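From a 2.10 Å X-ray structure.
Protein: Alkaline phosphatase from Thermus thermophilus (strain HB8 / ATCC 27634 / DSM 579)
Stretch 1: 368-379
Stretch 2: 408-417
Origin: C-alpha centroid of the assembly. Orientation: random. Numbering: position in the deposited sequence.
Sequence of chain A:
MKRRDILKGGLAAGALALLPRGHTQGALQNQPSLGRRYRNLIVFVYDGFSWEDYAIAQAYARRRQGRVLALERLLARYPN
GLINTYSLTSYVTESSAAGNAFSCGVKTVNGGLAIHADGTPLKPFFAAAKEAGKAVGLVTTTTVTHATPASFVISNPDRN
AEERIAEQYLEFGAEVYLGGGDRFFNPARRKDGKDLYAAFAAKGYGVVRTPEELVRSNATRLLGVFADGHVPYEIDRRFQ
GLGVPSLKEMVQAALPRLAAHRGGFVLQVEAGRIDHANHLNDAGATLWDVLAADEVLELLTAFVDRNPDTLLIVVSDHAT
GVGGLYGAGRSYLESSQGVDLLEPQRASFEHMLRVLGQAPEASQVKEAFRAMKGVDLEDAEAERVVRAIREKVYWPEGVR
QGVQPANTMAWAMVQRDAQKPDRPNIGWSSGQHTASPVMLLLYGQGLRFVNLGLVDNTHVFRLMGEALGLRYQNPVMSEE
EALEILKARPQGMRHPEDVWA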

# COMPACT_ATOMS: atom_id res chain seq x y z
N ALA A 368 -19.10 3.19 26.02
CA ALA A 368 -17.81 3.71 25.58
C ALA A 368 -17.75 3.83 24.06
O ALA A 368 -17.34 4.87 23.53
CB ALA A 368 -16.68 2.81 26.09
N PHE A 369 -18.20 2.80 23.35
CA PHE A 369 -18.25 2.88 21.89
C PHE A 369 -19.19 3.98 21.41
O PHE A 369 -18.88 4.67 20.43
CB PHE A 369 -18.68 1.53 21.33
CG PHE A 369 -17.54 0.59 21.12
CD1 PHE A 369 -17.00 -0.08 22.19
CD2 PHE A 369 -17.01 0.38 19.85
CE1 PHE A 369 -15.94 -0.95 22.00
CE2 PHE A 369 -15.96 -0.50 19.65
CZ PHE A 369 -15.42 -1.16 20.74
N ARG A 370 -20.34 4.15 22.07
CA ARG A 370 -21.25 5.24 21.72
C ARG A 370 -20.57 6.58 21.90
O ARG A 370 -20.58 7.43 21.00
CB ARG A 370 -22.51 5.16 22.60
CG ARG A 370 -23.76 5.90 22.06
CD ARG A 370 -24.77 6.24 23.20
NE ARG A 370 -24.14 7.04 24.25
CZ ARG A 370 -23.76 8.31 24.09
NH1 ARG A 370 -23.98 8.91 22.94
NH2 ARG A 370 -23.16 8.98 25.08
N ALA A 371 -19.97 6.81 23.05
CA ALA A 371 -19.46 8.14 23.34
C ALA A 371 -18.17 8.46 22.60
O ALA A 371 -17.96 9.60 22.21
CB ALA A 371 -19.24 8.27 24.85
N MET A 372 -17.31 7.48 22.37
CA MET A 372 -15.99 7.75 21.85
C MET A 372 -15.77 7.32 20.41
O MET A 372 -14.87 7.86 19.76
CB MET A 372 -14.95 7.11 22.78
CG MET A 372 -14.92 7.80 24.16
SD MET A 372 -13.78 7.08 25.38
CE MET A 372 -14.93 6.14 26.40
N LYS A 373 -16.61 6.42 19.88
CA LYS A 373 -16.56 6.06 18.47
C LYS A 373 -17.81 6.43 17.67
O LYS A 373 -17.77 6.31 16.44
CB LYS A 373 -16.31 4.55 18.32
CG LYS A 373 -14.92 4.12 18.84
CD LYS A 373 -13.80 4.81 18.06
CE LYS A 373 -12.43 4.14 18.31
NZ LYS A 373 -11.32 5.11 18.01
N GLY A 374 -18.88 6.90 18.30
CA GLY A 374 -20.12 7.15 17.59
C GLY A 374 -20.78 5.88 17.05
O GLY A 374 -21.44 5.92 16.02
N VAL A 375 -20.60 4.76 17.74
CA VAL A 375 -21.02 3.45 17.27
C VAL A 375 -22.01 2.88 18.28
O VAL A 375 -21.82 3.02 19.49
CB VAL A 375 -19.81 2.49 17.12
CG1 VAL A 375 -20.23 1.01 17.08
CG2 VAL A 375 -19.00 2.84 15.87
N ASP A 376 -23.06 2.22 17.76
CA ASP A 376 -24.10 1.58 18.58
C ASP A 376 -23.93 0.08 18.43
O ASP A 376 -24.39 -0.52 17.46
CB ASP A 376 -25.50 2.03 18.14
CG ASP A 376 -25.77 3.49 18.46
OD1 ASP A 376 -25.42 3.93 19.59
OD2 ASP A 376 -26.32 4.20 17.58
N LEU A 377 -23.25 -0.52 19.40
CA LEU A 377 -22.96 -1.94 19.36
C LEU A 377 -24.17 -2.80 19.70
O LEU A 377 -24.98 -2.45 20.56
CB LEU A 377 -21.84 -2.26 20.35
CG LEU A 377 -20.40 -1.96 19.92
CD1 LEU A 377 -19.45 -2.38 21.05
CD2 LEU A 377 -20.05 -2.67 18.63
N GLU A 378 -24.28 -3.93 19.02
CA GLU A 378 -25.18 -4.98 19.43
C GLU A 378 -24.66 -5.66 20.70
O GLU A 378 -23.46 -5.64 21.00
CB GLU A 378 -25.31 -6.03 18.32
CG GLU A 378 -26.02 -5.55 17.06
CD GLU A 378 -25.93 -6.59 15.94
OE1 GLU A 378 -25.89 -7.79 16.27
OE2 GLU A 378 -25.90 -6.21 14.74
N ASP A 379 -25.59 -6.30 21.42
CA ASP A 379 -25.23 -7.06 22.61
C ASP A 379 -24.09 -8.03 22.33
O ASP A 379 -23.11 -8.08 23.07
CB ASP A 379 -26.44 -7.85 23.14
CG ASP A 379 -27.62 -6.97 23.45
OD1 ASP A 379 -28.76 -7.43 23.23
OD2 ASP A 379 -27.41 -5.84 23.92
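Stretch 2 408-417: TMAWAMVQRD

The most unusual feature of this contact is that its central side chain, Met413, sits exactly where its helix gives out, and meets the Phe369 ring with its sulfur at the ring edge rather than over the face. Met413 SD lies 3.7 Å from Phe369 CE2 and 5.0 Å from the ring centroid, 77° off the ring normal.

Stretch 2 enters as a helix through Ala412. Met413 is the first residue to leave helical phi/psi (-108/33). From Val414 on the chain is extended, apart from Arg416, at phi/psi -115/-31. Stretch 1 follows a similar plan: a helix arrives from earlier in the chain, Gly374 breaks from it with positive phi (66/30), a conformation that by itself favours glycine, and Val375 to Glu378 run extended to the N-cap of the next helix. This loop and the end of stretch 2, from Met413 to Arg416, run steeply across one another, neither parallel nor antiparallel. The nearest pair of CA atoms, Leu377 CA and Met413 CA, is 6.8 Å apart and pairs a loop residue with a residue just past a helix end.

Met413 takes chi1 p, chi2 t and chi3 m, which carries its terminal methyl to the place where stretch 1 turns from helix to loop. There Met413 CE packs 3.6 Å from Val375 CG2 and 4.1 Å from Lys373 CB. One turn earlier in stretch 2, Met409 meets the same aromatic ring: Phe369 CZ is 4.0 Å from Met409 CB, and Phe369 CE2 is 3.8 Å from Met409 O.

Leu377 covers the last helical residue. Its CA-to-CB bond points sideways, but the end of the side chain comes nearer, bringing Leu377 CD2 to 3.0 Å from Ala412 O, a tight approach of methyl to carbonyl, and to 4.4 Å from Ala412 CB. The CA-to-CB bond of Ala412 points toward stretch 1.

At the exposed margin the chemistry changes from apolar to charged. The CA-to-CB bond of Arg416 points toward stretch 1, and Arg416 NH1 donates to Glu378 OE2 at 3.0 Å and 167°, a nearly straight hydrogen bond within a salt bridge, with the carboxylate oxygen near the guanidinium plane. The rule to read here is a buried methionine spanning a helix end and a loop, with a leucine beside it and one ion pair closing the exposed side.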

# COMPACT_ATOMS: atom_id res chain seq x y z
N THR A 408 -10.05 -7.17 18.53
CA THR A 408 -11.43 -7.61 18.72
C THR A 408 -12.36 -6.41 18.78
O THR A 408 -13.47 -6.43 18.24
CB THR A 408 -11.55 -8.47 19.98
OG1 THR A 408 -10.70 -9.62 19.87
CG2 THR A 408 -13.00 -8.95 20.17
N MET A 409 -11.91 -5.33 19.44
CA MET A 409 -12.69 -4.10 19.44
C MET A 409 -12.98 -3.64 18.02
O MET A 409 -14.11 -3.23 17.70
CB MET A 409 -11.95 -3.04 20.24
CG MET A 409 -11.88 -3.36 21.74
SD MET A 409 -10.84 -2.28 22.73
CE MET A 409 -11.88 -0.81 22.86
N ALA A 410 -11.99 -3.71 17.14
CA ALA A 410 -12.20 -3.22 15.78
C ALA A 410 -13.23 -4.06 15.07
O ALA A 410 -14.16 -3.53 14.43
CB ALA A 410 -10.88 -3.21 15.01
N TRP A 411 -13.13 -5.39 15.22
CA TRP A 411 -14.11 -6.28 14.61
C TRP A 411 -15.48 -6.13 15.25
O TRP A 411 -16.50 -6.32 14.58
CB TRP A 411 -13.63 -7.72 14.72
CG TRP A 411 -12.72 -8.12 13.61
CD1 TRP A 411 -11.36 -8.25 13.66
CD2 TRP A 411 -13.10 -8.47 12.28
NE1 TRP A 411 -10.88 -8.66 12.44
CE2 TRP A 411 -11.93 -8.79 11.57
CE3 TRP A 411 -14.33 -8.54 11.60
CZ2 TRP A 411 -11.95 -9.18 10.24
CZ3 TRP A 411 -14.34 -8.92 10.28
CH2 TRP A 411 -13.16 -9.22 9.61
N ALA A 412 -15.52 -5.78 16.53
CA ALA A 412 -16.81 -5.56 17.19
C ALA A 412 -17.58 -4.41 16.55
O ALA A 412 -18.82 -4.43 16.54
CB ALA A 412 -16.58 -5.31 18.68
N MET A 413 -16.87 -3.42 15.97
CA MET A 413 -17.53 -2.29 15.33
C MET A 413 -17.42 -2.35 13.81
O MET A 413 -17.36 -1.31 13.14
CB MET A 413 -16.97 -0.97 15.86
CG MET A 413 -15.52 -0.70 15.54
SD MET A 413 -15.01 0.86 16.31
CE MET A 413 -15.60 2.06 15.14
N VAL A 414 -17.42 -3.55 13.25
CA VAL A 414 -17.36 -3.72 11.80
C VAL A 414 -18.65 -3.21 11.18
O VAL A 414 -19.72 -3.25 11.78
CB VAL A 414 -17.09 -5.19 11.46
CG1 VAL A 414 -18.24 -6.05 11.94
CG2 VAL A 414 -16.91 -5.42 9.98
N GLN A 415 -18.52 -2.71 9.95
CA GLN A 415 -19.65 -2.44 9.08
C GLN A 415 -20.61 -3.61 9.03
O GLN A 415 -20.20 -4.76 8.84
CB GLN A 415 -19.13 -2.14 7.67
CG GLN A 415 -20.17 -1.60 6.66
CD GLN A 415 -19.71 -1.74 5.21
OE1 GLN A 415 -18.51 -1.86 4.92
NE2 GLN A 415 -20.66 -1.72 4.28
N ARG A 416 -21.89 -3.31 9.18
CA ARG A 416 -22.96 -4.30 9.06
C ARG A 416 -23.89 -4.03 7.89
O ARG A 416 -24.42 -4.98 7.30
CB ARG A 416 -23.80 -4.33 10.35
CG ARG A 416 -23.06 -4.68 11.61
CD ARG A 416 -23.94 -4.42 12.82
NE ARG A 416 -24.22 -2.99 12.95
CZ ARG A 416 -25.10 -2.45 13.78
NH1 ARG A 416 -25.84 -3.21 14.59
NH2 ARG A 416 -25.25 -1.13 13.81
N ASP A 417 -24.09 -2.78 7.53
CA ASP A 417 -25.04 -2.40 6.48
C ASP A 417 -24.30 -2.41 5.15
O ASP A 417 -23.57 -1.46 4.82
CB ASP A 417 -25.63 -1.04 6.81
CG ASP A 417 -26.74 -0.63 5.87
OD1 ASP A 417 -26.81 -1.13 4.72
OD2 ASP A 417 -27.53 0.23 6.30